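Local coordinates for protein 3,4-dihydroxybenzoate decarboxylase (Enterobacter cloacae, PDB 5NY5) that catalyses the decarboxylation of 3,4-dihydroxybenzoate and, in the reverse direction, the para-carboxylation of catechols, with prenylated FMN as cofactor, at residues S69-G74 with P136-T141; P127-R132 with I304-V309; I387-Y392 with K396-V401; E403-F408 with I413-T418. All coordinates share one frame; numbering follows the deposited sequence.

Contact 1 of 4, residues S69-G74 with P136-T141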
loop_
_atom_site.group_PDB
_atom_site.type_symbol
_atom_site.label_atom_id
_atom_site.label_comp_id
_atom_site.label_asym_id
_atom_site.label_seq_id
_atom_site.Cartn_x
_atom_site.Cartn_y
_atom_site.Cartn_z
ATOM N N SER A 69 -51.093 -23.539 -25.536
ATOM C CA SER A 69 -49.682 -23.325 -25.260
ATOM C C SER A 69 -49.374 -23.682 -23.813
ATOM O O SER A 69 -50.230 -23.585 -22.931
ATOM C CB SER A 69 -49.280 -21.875 -25.532
ATOM O OG SER A 69 -49.149 -21.625 -26.919
ATOM N N ARG A 70 -48.137 -24.112 -23.582
ATOM C CA ARG A 70 -47.651 -24.379 -22.236
ATOM C C ARG A 70 -46.175 -24.012 -22.183
ATOM O O ARG A 70 -45.393 -24.457 -23.027
ATOM C CB ARG A 70 -47.878 -25.843 -21.837
ATOM C CG ARG A 70 -47.502 -26.862 -22.899
ATOM C CD ARG A 70 -47.713 -28.279 -22.394
ATOM N NE ARG A 70 -47.334 -29.274 -23.391
ATOM C CZ ARG A 70 -47.339 -30.586 -23.180
ATOM N NH1 ARG A 70 -47.704 -31.071 -22.003
ATOM N NH2 ARG A 70 -46.975 -31.413 -24.149
ATOM N N ILE A 71 -45.806 -23.196 -21.199
ATOM C CA ILE A 71 -44.484 -22.587 -21.120
ATOM C C ILE A 71 -43.703 -23.221 -19.978
ATOM O O ILE A 71 -44.231 -23.415 -18.878
ATOM C CB ILE A 71 -44.589 -21.062 -20.942
ATOM C CG1 ILE A 71 -45.343 -20.459 -22.127
ATOM C CG2 ILE A 71 -43.210 -20.439 -20.807
ATOM C CD1 ILE A 71 -45.483 -18.962 -22.074
ATOM N N LEU A 72 -42.437 -23.527 -20.243
ATOM C CA LEU A 72 -41.583 -24.263 -19.324
ATOM C C LEU A 72 -40.388 -23.409 -18.921
ATOM O O LEU A 72 -39.696 -22.862 -19.784
ATOM C CB LEU A 72 -41.107 -25.553 -19.977
ATOM C CG LEU A 72 -40.267 -26.474 -19.115
ATOM C CD1 LEU A 72 -41.070 -26.888 -17.899
ATOM C CD2 LEU A 72 -39.872 -27.669 -19.949
ATOM N N VAL A 73 -40.142 -23.306 -17.615
ATOM C CA VAL A 73 -39.023 -22.533 -17.089
ATOM C C VAL A 73 -38.380 -23.293 -15.939
ATOM O O VAL A 73 -39.031 -24.074 -15.241
ATOM C CB VAL A 73 -39.448 -21.126 -16.608
ATOM C CG1 VAL A 73 -39.949 -20.283 -17.763
ATOM C CG2 VAL A 73 -40.501 -21.233 -15.524
ATOM N N GLY A 74 -37.086 -23.048 -15.744
ATOM C CA GLY A 74 -36.371 -23.540 -14.587
ATOM C C GLY A 74 -35.770 -24.919 -14.712
ATOM O O GLY A 74 -35.368 -25.491 -13.692
ATOM N N PRO A 136 -46.069 -17.890 -27.510
ATOM C CA PRO A 136 -46.152 -16.895 -26.422
ATOM C C PRO A 136 -44.795 -16.647 -25.763
ATOM O O PRO A 136 -44.488 -17.110 -24.665
ATOM C CB PRO A 136 -47.147 -17.541 -25.457
ATOM C CG PRO A 136 -46.912 -19.004 -25.630
ATOM C CD PRO A 136 -46.539 -19.218 -27.077
ATOM N N ALA A 137 -43.954 -15.897 -26.456
ATOM C CA ALA A 137 -42.643 -15.556 -25.919
ATOM C C ALA A 137 -42.810 -14.642 -24.713
ATOM O O ALA A 137 -43.454 -13.590 -24.829
ATOM C CB ALA A 137 -41.787 -14.883 -26.985
ATOM N N PRO A 138 -42.265 -14.989 -23.555
ATOM C CA PRO A 138 -42.484 -14.177 -22.359
ATOM C C PRO A 138 -41.524 -13.000 -22.284
ATOM O O PRO A 138 -40.481 -12.960 -22.936
ATOM C CB PRO A 138 -42.232 -15.159 -21.207
ATOM C CG PRO A 138 -41.715 -16.442 -21.851
ATOM C CD PRO A 138 -41.395 -16.139 -23.275
ATOM N N THR A 139 -41.915 -12.023 -21.474
ATOM C CA THR A 139 -41.056 -10.912 -21.094
ATOM C C THR A 139 -40.714 -11.065 -19.622
ATOM O O THR A 139 -41.605 -11.289 -18.796
ATOM C CB THR A 139 -41.739 -9.566 -21.343
ATOM O OG1 THR A 139 -42.831 -9.409 -20.430
ATOM C CG2 THR A 139 -42.268 -9.494 -22.765
ATOM N N ASN A 140 -39.425 -10.958 -19.294
ATOM C CA ASN A 140 -39.006 -11.164 -17.912
ATOM C C ASN A 140 -39.406 -9.992 -17.021
ATOM O O ASN A 140 -39.883 -10.197 -15.899
ATOM C CB ASN A 140 -37.500 -11.406 -17.850
ATOM C CG ASN A 140 -37.145 -12.874 -17.961
ATOM O OD1 ASN A 140 -36.813 -13.519 -16.968
ATOM N ND2 ASN A 140 -37.222 -13.413 -19.171
ATOM N N THR A 141 -39.214 -8.769 -17.489
ATOM C CA THR A 141 -39.566 -7.570 -16.742
ATOM C C THR A 141 -40.372 -6.642 -17.628
ATOM O O THR A 141 -40.278 -6.705 -18.860
ATOM C CB THR A 141 -38.323 -6.828 -16.228
ATOM O OG1 THR A 141 -37.599 -6.280 -17.334
ATOM C CG2 THR A 141 -37.421 -7.761 -15.438
#

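Contact 2 of 4, residues P127-R132 with I304-V309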
loop_
_atom_site.group_PDB
_atom_site.type_symbol
_atom_site.label_atom_id
_atom_site.label_comp_id
_atom_site.label_asym_id
_atom_site.label_seq_id
_atom_site.Cartn_x
_atom_site.Cartn_y
_atom_site.Cartn_z
ATOM N N PRO A 127 -49.979 -15.233 -45.719
ATOM C CA PRO A 127 -50.212 -13.839 -45.306
ATOM C C PRO A 127 -50.793 -13.706 -43.912
ATOM O O PRO A 127 -50.617 -12.654 -43.287
ATOM C CB PRO A 127 -51.184 -13.315 -46.370
ATOM C CG PRO A 127 -51.875 -14.536 -46.879
ATOM C CD PRO A 127 -50.854 -15.637 -46.832
ATOM N N ASP A 128 -51.478 -14.728 -43.403
ATOM C CA ASP A 128 -52.005 -14.713 -42.047
ATOM C C ASP A 128 -51.004 -15.228 -41.023
ATOM O O ASP A 128 -51.358 -15.383 -39.850
ATOM C CB ASP A 128 -53.295 -15.532 -41.972
ATOM C CG ASP A 128 -54.410 -14.934 -42.804
ATOM O OD1 ASP A 128 -54.563 -13.695 -42.789
ATOM O OD2 ASP A 128 -55.130 -15.702 -43.478
ATOM N N PHE A 129 -49.769 -15.498 -41.438
ATOM C CA PHE A 129 -48.746 -15.946 -40.504
ATOM C C PHE A 129 -48.358 -14.815 -39.561
ATOM O O PHE A 129 -48.210 -13.661 -39.972
ATOM C CB PHE A 129 -47.517 -16.444 -41.264
ATOM C CG PHE A 129 -46.389 -16.882 -40.376
ATOM C CD1 PHE A 129 -45.363 -16.010 -40.056
ATOM C CD2 PHE A 129 -46.353 -18.166 -39.865
ATOM C CE1 PHE A 129 -44.325 -16.410 -39.241
ATOM C CE2 PHE A 129 -45.317 -18.572 -39.050
ATOM C CZ PHE A 129 -44.301 -17.692 -38.739
ATOM N N ASP A 130 -48.195 -15.156 -38.285
ATOM C CA ASP A 130 -47.803 -14.180 -37.274
ATOM C C ASP A 130 -47.125 -14.926 -36.140
ATOM O O ASP A 130 -47.751 -15.775 -35.495
ATOM C CB ASP A 130 -49.011 -13.396 -36.762
ATOM C CG ASP A 130 -48.616 -12.200 -35.912
ATOM O OD1 ASP A 130 -47.438 -12.110 -35.510
ATOM O OD2 ASP A 130 -49.487 -11.349 -35.639
ATOM N N LEU A 131 -45.855 -14.607 -35.893
ATOM C CA LEU A 131 -45.114 -15.283 -34.835
ATOM C C LEU A 131 -45.707 -14.988 -33.465
ATOM O O LEU A 131 -45.603 -15.816 -32.553
ATOM C CB LEU A 131 -43.645 -14.865 -34.888
ATOM C CG LEU A 131 -42.622 -15.782 -34.225
ATOM C CD1 LEU A 131 -42.850 -17.225 -34.641
ATOM C CD2 LEU A 131 -41.215 -15.335 -34.581
ATOM N N ARG A 132 -46.340 -13.824 -33.304
ATOM C CA ARG A 132 -46.954 -13.482 -32.026
ATOM C C ARG A 132 -48.146 -14.382 -31.724
ATOM O O ARG A 132 -48.348 -14.786 -30.574
ATOM C CB ARG A 132 -47.383 -12.015 -32.017
ATOM C CG ARG A 132 -46.248 -11.010 -31.909
ATOM C CD ARG A 132 -45.637 -10.682 -33.264
ATOM N NE ARG A 132 -45.474 -9.243 -33.444
ATOM C CZ ARG A 132 -46.268 -8.488 -34.196
ATOM N NH1 ARG A 132 -47.283 -9.038 -34.853
ATOM N NH2 ARG A 132 -46.046 -7.186 -34.298
ATOM N N ILE A 304 -33.202 -11.767 -38.001
ATOM C CA ILE A 304 -33.539 -13.092 -38.504
ATOM C C ILE A 304 -34.933 -13.025 -39.111
ATOM O O ILE A 304 -35.904 -12.692 -38.422
ATOM C CB ILE A 304 -33.469 -14.157 -37.400
ATOM C CG1 ILE A 304 -32.020 -14.558 -37.140
ATOM C CG2 ILE A 304 -34.290 -15.376 -37.784
ATOM C CD1 ILE A 304 -31.877 -15.811 -36.314
ATOM N N LYS A 305 -35.028 -13.325 -40.403
ATOM C CA LYS A 305 -36.302 -13.400 -41.109
ATOM C C LYS A 305 -36.730 -14.861 -41.127
ATOM O O LYS A 305 -36.116 -15.683 -41.812
ATOM C CB LYS A 305 -36.173 -12.845 -42.524
ATOM C CG LYS A 305 -37.490 -12.619 -43.245
ATOM C CD LYS A 305 -38.057 -11.244 -42.942
ATOM C CE LYS A 305 -39.163 -10.881 -43.919
ATOM N NZ LYS A 305 -39.692 -9.509 -43.691
ATOM N N VAL A 306 -37.775 -15.188 -40.365
ATOM C CA VAL A 306 -38.202 -16.575 -40.257
ATOM C C VAL A 306 -38.898 -17.000 -41.541
ATOM O O VAL A 306 -39.700 -16.251 -42.116
ATOM C CB VAL A 306 -39.110 -16.768 -39.030
ATOM C CG1 VAL A 306 -40.277 -15.807 -39.073
ATOM C CG2 VAL A 306 -39.609 -18.203 -38.953
ATOM N N LYS A 307 -38.571 -18.200 -42.014
ATOM C CA LYS A 307 -39.240 -18.790 -43.165
ATOM C C LYS A 307 -40.278 -19.826 -42.774
ATOM O O LYS A 307 -41.304 -19.947 -43.450
ATOM C CB LYS A 307 -38.214 -19.432 -44.104
ATOM C CG LYS A 307 -37.208 -18.452 -44.675
ATOM C CD LYS A 307 -37.908 -17.323 -45.408
ATOM C CE LYS A 307 -36.914 -16.301 -45.930
ATOM N NZ LYS A 307 -37.593 -15.168 -46.613
ATOM N N ALA A 308 -40.039 -20.568 -41.698
ATOM C CA ALA A 308 -40.993 -21.559 -41.229
ATOM C C ALA A 308 -40.802 -21.773 -39.737
ATOM O O ALA A 308 -39.684 -21.694 -39.222
ATOM C CB ALA A 308 -40.839 -22.888 -41.975
ATOM N N VAL A 309 -41.907 -22.036 -39.048
ATOM C CA VAL A 309 -41.887 -22.467 -37.657
ATOM C C VAL A 309 -42.328 -23.921 -37.619
ATOM O O VAL A 309 -43.251 -24.320 -38.337
ATOM C CB VAL A 309 -42.782 -21.589 -36.763
ATOM C CG1 VAL A 309 -42.617 -21.974 -35.303
ATOM C CG2 VAL A 309 -42.447 -20.126 -36.963
#

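Contact 3 of 4, residues I387-Y392 with K396-V401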
loop_
_atom_site.group_PDB
_atom_site.type_symbol
_atom_site.label_atom_id
_atom_site.label_comp_id
_atom_site.label_asym_id
_atom_site.label_seq_id
_atom_site.Cartn_x
_atom_site.Cartn_y
_atom_site.Cartn_z
ATOM N N ILE A 387 -3.826 -19.625 -12.241
ATOM C CA ILE A 387 -4.194 -20.479 -13.365
ATOM C C ILE A 387 -5.657 -20.271 -13.731
ATOM O O ILE A 387 -6.006 -20.139 -14.909
ATOM C CB ILE A 387 -3.890 -21.952 -13.045
ATOM C CG1 ILE A 387 -2.389 -22.163 -12.868
ATOM C CG2 ILE A 387 -4.402 -22.847 -14.150
ATOM C CD1 ILE A 387 -2.028 -23.535 -12.350
ATOM N N ALA A 388 -6.532 -20.220 -12.726
ATOM C CA ALA A 388 -7.953 -20.014 -12.987
ATOM C C ALA A 388 -8.205 -18.658 -13.633
ATOM O O ALA A 388 -8.970 -18.550 -14.599
ATOM C CB ALA A 388 -8.747 -20.149 -11.690
ATOM N N LEU A 389 -7.573 -17.607 -13.105
ATOM C CA LEU A 389 -7.698 -16.283 -13.706
ATOM C C LEU A 389 -7.220 -16.283 -15.151
ATOM O O LEU A 389 -7.830 -15.645 -16.016
ATOM C CB LEU A 389 -6.908 -15.265 -12.887
ATOM C CG LEU A 389 -7.484 -14.867 -11.529
ATOM C CD1 LEU A 389 -6.452 -14.103 -10.725
ATOM C CD2 LEU A 389 -8.737 -14.034 -11.716
ATOM N N ALA A 390 -6.123 -16.990 -15.428
ATOM C CA ALA A 390 -5.620 -17.070 -16.793
ATOM C C ALA A 390 -6.539 -17.898 -17.680
ATOM O O ALA A 390 -6.679 -17.602 -18.871
ATOM C CB ALA A 390 -4.211 -17.657 -16.792
ATOM N N THR A 391 -7.177 -18.925 -17.116
ATOM C CA THR A 391 -8.043 -19.810 -17.888
ATOM C C THR A 391 -9.369 -19.147 -18.240
ATOM O O THR A 391 -9.836 -19.259 -19.377
ATOM C CB THR A 391 -8.291 -21.102 -17.111
ATOM O OG1 THR A 391 -7.036 -21.686 -16.743
ATOM C CG2 THR A 391 -9.067 -22.090 -17.953
ATOM N N TYR A 392 -9.992 -18.463 -17.287
ATOM C CA TYR A 392 -11.296 -17.839 -17.490
ATOM C C TYR A 392 -11.144 -16.346 -17.217
ATOM O O TYR A 392 -11.280 -15.893 -16.079
ATOM C CB TYR A 392 -12.352 -18.482 -16.592
ATOM C CG TYR A 392 -13.764 -18.310 -17.095
ATOM C CD1 TYR A 392 -14.287 -19.165 -18.056
ATOM C CD2 TYR A 392 -14.578 -17.294 -16.609
ATOM C CE1 TYR A 392 -15.580 -19.012 -18.520
ATOM C CE2 TYR A 392 -15.871 -17.134 -17.066
ATOM C CZ TYR A 392 -16.367 -17.993 -18.021
ATOM O OH TYR A 392 -17.653 -17.834 -18.479
ATOM N N LYS A 396 -13.553 -12.460 -11.858
ATOM C CA LYS A 396 -13.172 -11.249 -11.145
ATOM C C LYS A 396 -12.472 -11.541 -9.827
ATOM O O LYS A 396 -11.405 -10.989 -9.562
ATOM C CB LYS A 396 -14.404 -10.368 -10.895
ATOM C CG LYS A 396 -14.085 -9.022 -10.276
ATOM C CD LYS A 396 -15.318 -8.161 -10.201
ATOM C CE LYS A 396 -15.040 -6.832 -9.535
ATOM N NZ LYS A 396 -16.290 -6.055 -9.354
ATOM N N ASN A 397 -13.039 -12.405 -8.993
ATOM C CA ASN A 397 -12.464 -12.703 -7.691
ATOM C C ASN A 397 -12.293 -14.205 -7.524
ATOM O O ASN A 397 -13.043 -15.002 -8.092
ATOM C CB ASN A 397 -13.330 -12.145 -6.560
ATOM C CG ASN A 397 -13.394 -10.634 -6.572
ATOM O OD1 ASN A 397 -12.402 -9.965 -6.850
ATOM N ND2 ASN A 397 -14.565 -10.089 -6.278
ATOM N N ILE A 398 -11.289 -14.577 -6.738
ATOM C CA ILE A 398 -11.012 -15.963 -6.391
ATOM C C ILE A 398 -10.958 -16.068 -4.876
ATOM O O ILE A 398 -10.389 -15.202 -4.206
ATOM C CB ILE A 398 -9.688 -16.457 -7.011
ATOM C CG1 ILE A 398 -9.733 -16.359 -8.536
ATOM C CG2 ILE A 398 -9.384 -17.877 -6.571
ATOM C CD1 ILE A 398 -10.790 -17.219 -9.164
ATOM N N ILE A 399 -11.553 -17.126 -4.335
ATOM C CA ILE A 399 -11.424 -17.460 -2.926
ATOM C C ILE A 399 -10.820 -18.851 -2.830
ATOM O O ILE A 399 -11.320 -19.794 -3.451
ATOM C CB ILE A 399 -12.775 -17.385 -2.194
ATOM C CG1 ILE A 399 -13.299 -15.949 -2.218
ATOM C CG2 ILE A 399 -12.627 -17.862 -0.767
ATOM C CD1 ILE A 399 -14.658 -15.777 -1.608
ATOM N N LEU A 400 -9.738 -18.970 -2.068
ATOM C CA LEU A 400 -9.054 -20.234 -1.838
ATOM C C LEU A 400 -9.411 -20.762 -0.455
ATOM O O LEU A 400 -9.274 -20.043 0.536
ATOM C CB LEU A 400 -7.539 -20.052 -1.949
ATOM C CG LEU A 400 -6.976 -19.424 -3.224
ATOM C CD1 LEU A 400 -5.578 -18.895 -2.974
ATOM C CD2 LEU A 400 -6.959 -20.443 -4.344
ATOM N N VAL A 401 -9.862 -22.013 -0.388
ATOM C CA VAL A 401 -10.191 -22.665 0.872
ATOM C C VAL A 401 -9.598 -24.069 0.865
ATOM O O VAL A 401 -9.211 -24.599 -0.175
ATOM C CB VAL A 401 -11.711 -22.725 1.126
ATOM C CG1 VAL A 401 -12.299 -21.334 1.202
ATOM C CG2 VAL A 401 -12.391 -23.525 0.038
#

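Contact 4 of 4, residues E403-F408 with I413-T418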
loop_
_atom_site.group_PDB
_atom_site.type_symbol
_atom_site.label_atom_id
_atom_site.label_comp_id
_atom_site.label_asym_id
_atom_site.label_seq_id
_atom_site.Cartn_x
_atom_site.Cartn_y
_atom_site.Cartn_z
ATOM N N GLU A 403 -9.640 -28.338 2.106
ATOM C CA GLU A 403 -10.529 -29.450 1.797
ATOM C C GLU A 403 -11.597 -29.679 2.859
ATOM O O GLU A 403 -12.541 -30.431 2.602
ATOM C CB GLU A 403 -9.716 -30.732 1.595
ATOM C CG GLU A 403 -9.042 -31.273 2.850
ATOM C CD GLU A 403 -7.732 -30.577 3.171
ATOM O OE1 GLU A 403 -7.561 -29.407 2.775
ATOM O OE2 GLU A 403 -6.865 -31.205 3.816
ATOM N N ASP A 404 -11.485 -29.057 4.032
ATOM C CA ASP A 404 -12.496 -29.189 5.071
ATOM C C ASP A 404 -13.501 -28.042 5.057
ATOM O O ASP A 404 -14.160 -27.789 6.069
ATOM C CB ASP A 404 -11.835 -29.313 6.445
ATOM C CG ASP A 404 -11.058 -28.074 6.837
ATOM O OD1 ASP A 404 -10.749 -27.252 5.951
ATOM O OD2 ASP A 404 -10.747 -27.933 8.037
ATOM N N VAL A 405 -13.639 -27.354 3.932
ATOM C CA VAL A 405 -14.584 -26.257 3.777
ATOM C C VAL A 405 -15.519 -26.604 2.630
ATOM O O VAL A 405 -15.061 -26.912 1.527
ATOM C CB VAL A 405 -13.870 -24.919 3.512
ATOM C CG1 VAL A 405 -14.874 -23.837 3.170
ATOM C CG2 VAL A 405 -13.044 -24.517 4.712
ATOM N N ASP A 406 -16.821 -26.551 2.892
ATOM C CA ASP A 406 -17.840 -26.858 1.890
ATOM C C ASP A 406 -17.959 -25.672 0.942
ATOM O O ASP A 406 -18.573 -24.657 1.273
ATOM C CB ASP A 406 -19.170 -27.168 2.565
ATOM C CG ASP A 406 -20.233 -27.634 1.585
ATOM O OD1 ASP A 406 -19.872 -28.118 0.495
ATOM O OD2 ASP A 406 -21.434 -27.523 1.908
ATOM N N ILE A 407 -17.383 -25.802 -0.254
ATOM C CA ILE A 407 -17.307 -24.673 -1.177
ATOM C C ILE A 407 -18.645 -24.300 -1.788
ATOM O O ILE A 407 -18.744 -23.253 -2.434
ATOM C CB ILE A 407 -16.298 -24.951 -2.307
ATOM C CG1 ILE A 407 -16.780 -26.094 -3.200
ATOM C CG2 ILE A 407 -14.947 -25.280 -1.727
ATOM C CD1 ILE A 407 -15.877 -26.350 -4.390
ATOM N N PHE A 408 -19.674 -25.124 -1.611
ATOM C CA PHE A 408 -21.012 -24.804 -2.085
ATOM C C PHE A 408 -21.873 -24.166 -1.005
ATOM O O PHE A 408 -23.007 -23.769 -1.287
ATOM C CB PHE A 408 -21.695 -26.062 -2.629
ATOM C CG PHE A 408 -20.954 -26.703 -3.762
ATOM C CD1 PHE A 408 -21.159 -26.282 -5.064
ATOM C CD2 PHE A 408 -20.039 -27.714 -3.527
ATOM C CE1 PHE A 408 -20.471 -26.858 -6.109
ATOM C CE2 PHE A 408 -19.349 -28.296 -4.570
ATOM C CZ PHE A 408 -19.565 -27.866 -5.862
ATOM N N ILE A 413 -18.143 -20.510 3.385
ATOM C CA ILE A 413 -17.147 -19.688 2.709
ATOM C C ILE A 413 -16.832 -18.447 3.535
ATOM O O ILE A 413 -15.664 -18.076 3.705
ATOM C CB ILE A 413 -17.632 -19.323 1.295
ATOM C CG1 ILE A 413 -17.817 -20.586 0.453
ATOM C CG2 ILE A 413 -16.664 -18.366 0.623
ATOM C CD1 ILE A 413 -18.347 -20.319 -0.934
ATOM N N LEU A 414 -17.864 -17.785 4.065
ATOM C CA LEU A 414 -17.631 -16.625 4.916
ATOM C C LEU A 414 -16.944 -17.015 6.219
ATOM O O LEU A 414 -16.245 -16.192 6.818
ATOM C CB LEU A 414 -18.947 -15.902 5.196
ATOM C CG LEU A 414 -19.621 -15.258 3.985
ATOM C CD1 LEU A 414 -20.987 -14.715 4.338
ATOM C CD2 LEU A 414 -18.752 -14.151 3.418
ATOM N N TRP A 415 -17.122 -18.260 6.666
ATOM C CA TRP A 415 -16.418 -18.724 7.857
ATOM C C TRP A 415 -14.914 -18.780 7.618
ATOM O O TRP A 415 -14.125 -18.313 8.446
ATOM C CB TRP A 415 -16.943 -20.094 8.283
ATOM C CG TRP A 415 -16.138 -20.710 9.386
ATOM C CD1 TRP A 415 -16.251 -20.457 10.721
ATOM C CD2 TRP A 415 -15.092 -21.680 9.250
ATOM N NE1 TRP A 415 -15.344 -21.207 11.424
ATOM C CE2 TRP A 415 -14.620 -21.965 10.544
ATOM C CE3 TRP A 415 -14.510 -22.331 8.162
ATOM C CZ2 TRP A 415 -13.595 -22.877 10.777
ATOM C CZ3 TRP A 415 -13.492 -23.233 8.398
ATOM C CH2 TRP A 415 -13.044 -23.497 9.693
ATOM N N ALA A 416 -14.497 -19.367 6.493
ATOM C CA ALA A 416 -13.078 -19.385 6.156
ATOM C C ALA A 416 -12.529 -17.975 5.997
ATOM O O ALA A 416 -11.367 -17.718 6.330
ATOM C CB ALA A 416 -12.852 -20.189 4.878
HETATM N N MSE A 417 -13.353 -17.053 5.510
HETATM C CA MSE A 417 -12.975 -15.657 5.338
HETATM C C MSE A 417 -12.951 -14.898 6.655
HETATM O O MSE A 417 -12.499 -13.758 6.711
HETATM C CB MSE A 417 -13.930 -14.965 4.369
HETATM C CG MSE A 417 -13.781 -15.430 2.943
HETATM SE SE MSE A 417 -13.873 -13.977 1.667
HETATM C CE MSE A 417 -15.795 -13.906 1.420
ATOM N N THR A 418 -13.445 -15.533 7.715
ATOM C CA THR A 418 -13.493 -14.926 9.038
ATOM C C THR A 418 -12.388 -15.431 9.958
ATOM O O THR A 418 -11.728 -14.631 10.625
ATOM C CB THR A 418 -14.867 -15.176 9.675
ATOM O OG1 THR A 418 -15.851 -14.364 9.027
ATOM C CG2 THR A 418 -14.848 -14.842 11.147
#

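Contact 1 of 4, residues S69-G74 with P136-T141
Ile71 of strand 70-73 and the neighbouring Ser69 lie against Pro136 and Pro138 in an instructive case of a strand inside a sheet packing against a proline-bearing loop. The strand runs between strands 57-60 and 316-319 of a four-stranded mixed sheet, in which strands of the UbiD N-terminal range are joined by strand 316-319 of the Rift-related range; the loop links helix 131-134 to strand 148-157 within the latter range. No hydrogen bond passes between the two segments, so the fit rests on shape.

The apolar part is carried by Ile71. Its CG1 is anti to the carbonyl carbon (chi1 -60°) and the chain is then extended, which carries CD1 out to the ring of Pro136. CD1 lies 3.8 Å from Pro136 CG and 4.0 Å from Pro136 CB, the two side chains running past each other in opposite senses. The other branch, CG2, approaches Pro138 CG more loosely, at 4.4 Å. Both prolines are buried, and Leu35 of helix 34-42 packs on Ile71 as well.

The mixed polar and apolar part lies at Ser69. Its side chain rests on the ring methylenes of Pro136, with CB 3.7 Å from Pro136 CG. Farther along the loop, Asn140 OD1 accepts a hydrogen bond from Gly322 N, and Asn140 and Thr141 pack on Phe478 and Pro477 of the second subunit. Back at the strand, the Ser69 hydroxyl touches carbon, OG lying 3.6 Å from Pro136 CD, while the Ile71 methyl CD1 meets the carbonyl oxygen Pro136 O at 3.3 Å.

Contact 2 of 4, residues P127-R132 with I304-V309
A small, buried and wholly apolar contact sets Phe129 and Leu131, at the entrance to helix 131-134, against Val306 and Val309 of strand 303-311, in the antiparallel sheet of the Rift-related range. Val309 CG2 is the shared point: it meets Phe129 CZ at 3.5 Å and Leu131 CD1 at 3.7 Å. The methyl reaches the phenyl ring at its edge, near the ring plane, and the two side chains cross at about a right angle. Phe129 gets there with CG anti to the backbone N (chi1 178°). At another corner of the ring, CE1 lies 4.1 Å from Val306 CG1.

That two valines three residues apart both point at the helix entrance follows from a classic beta bulge, in which Lys307 and Ala308 face the single residue Glu266. The extra residue restores to Val309 the side on which Val306 lies.

Asp130, between the two apolar residues, is the N-cap of the helix. Its OD1 accepts from Arg132 N (3.0 Å), met from above the carboxylate plane, and from Arg132 NH1 (3.1 Å), on the syn side and across the opposite face, the latter bond being also a salt bridge. Leu134 of the same helix packs on both Phe129 and Val309.

Contact 3 of 4, residues I387-Y392 with K396-V401
Ile387 O is gripped twice within helix 380-391, the helix that lays Ala388 and Leu389 on Ile398 of strand 397-401. Thr391 N reaches it at 2.8 Å in the regular helical bond, and Thr391 OG1 donates to the same oxygen at 2.6 Å. The hydroxyl comes from above the carbonyl plane, 43° out of it, at a C=O...donor angle of 136°. The last turn is thus closed by a side chain as well as by backbone, and Tyr392 is the first residue to leave helical angles.

Across the contact everything is carbon. Leu389 leaves its backbone across the direction to the strand, yet its end comes nearer: CG is anti to the carbonyl carbon (chi1 -72°), beside the backbone N, which brings this branch point alongside Ile398 CG1, at 4.0 Å. Leu389 CD2 lies 4.1 Å from the same Ile398 CG1. Leu389 and Ile398 run antiparallel alongside one another. Ile398 CD1 also approaches Ala388 CB, more loosely, at 4.4 Å.

The setting is a beta-alpha-beta unit: strand 365-370, helix 380-391, strand 397-401. Leu389 also packs on Ile460 of strand 455-462, and Ile387 and Ala390 pack on Ala390 and Ile387 of the third subunit. With no hydrogen bond between the segments, this contact rests on apolar packing, while the Thr391 hydroxyl is satisfied within its own helix.

Contact 4 of 4, residues E403-F408 with I413-T418
Val405 and Trp415 meet obliquely, valine methyl against indole edge. Val405 CG2, anti to its own carbonyl carbon, lies near the plane of the indole and 3.9 Å from Trp415 CZ3, on the six-membered ring. The same methyl is 4.3 Å from Ala416 CB, so one branch of a single valine is shared by two consecutive residues of helix 410-419. Trp415 has CG anti to the backbone N (chi1 172°), which swings its ring alongside the loop.

The rest of the indole is engaged elsewhere. Its NE1 is hydrogen-bonded to Pro291 O of the second subunit, the ring meets Tyr293 of that subunit, and Arg475 of the same chain makes a cation-pi contact with it. One tryptophan thus joins the loop, the helix and the subunit interface.

Ile413 offers a different geometry. Its side chain starts out across the direction to the loop, but the extended chain brings CD1 to the backbone of Ile407, 3.3 Å from the carbonyl oxygen Ile407 O and 4.1 Å from Ile407 C. Here a methyl meets a peptide group, since the side chain of Ile407 leaves the backbone away from the helix and packs on strands 351-356 and 365-370. Farther along the helix, Thr418 OG1 donates to Leu414 O at 2.9 Å, tilted 28° from the carbonyl plane.

Such a loop, leaving the end of strand 397-401 and packing against the side of the helix it leads into, is the strand-loop-helix connection of an alpha/beta domain, here the UbiD C-terminal domain.

Overall arrangement
Followed from the N terminus, the chain first forms two crossed closures. Contact 1 opens at 69-74 and closes at 136-141, after contact 2 has opened at 127-132; contact 2 closes only at 304-309, so helix 131-134 and its flanks are tied both to the N-terminal sheet and to the Rift-related one. The centres lie 19 Å apart. Contacts 3 and 4 follow in series, each closing a short local loop in the C-terminal domain, on the side of the chain's centre opposite contact 2. They touch through strand 397-401: Ile398 faces helix 380-391, while Ile399 and Val401 pack on helix 410-419, which places helices on both faces of the sheet. Contacts 1, 3 and 4 also touch the second subunit.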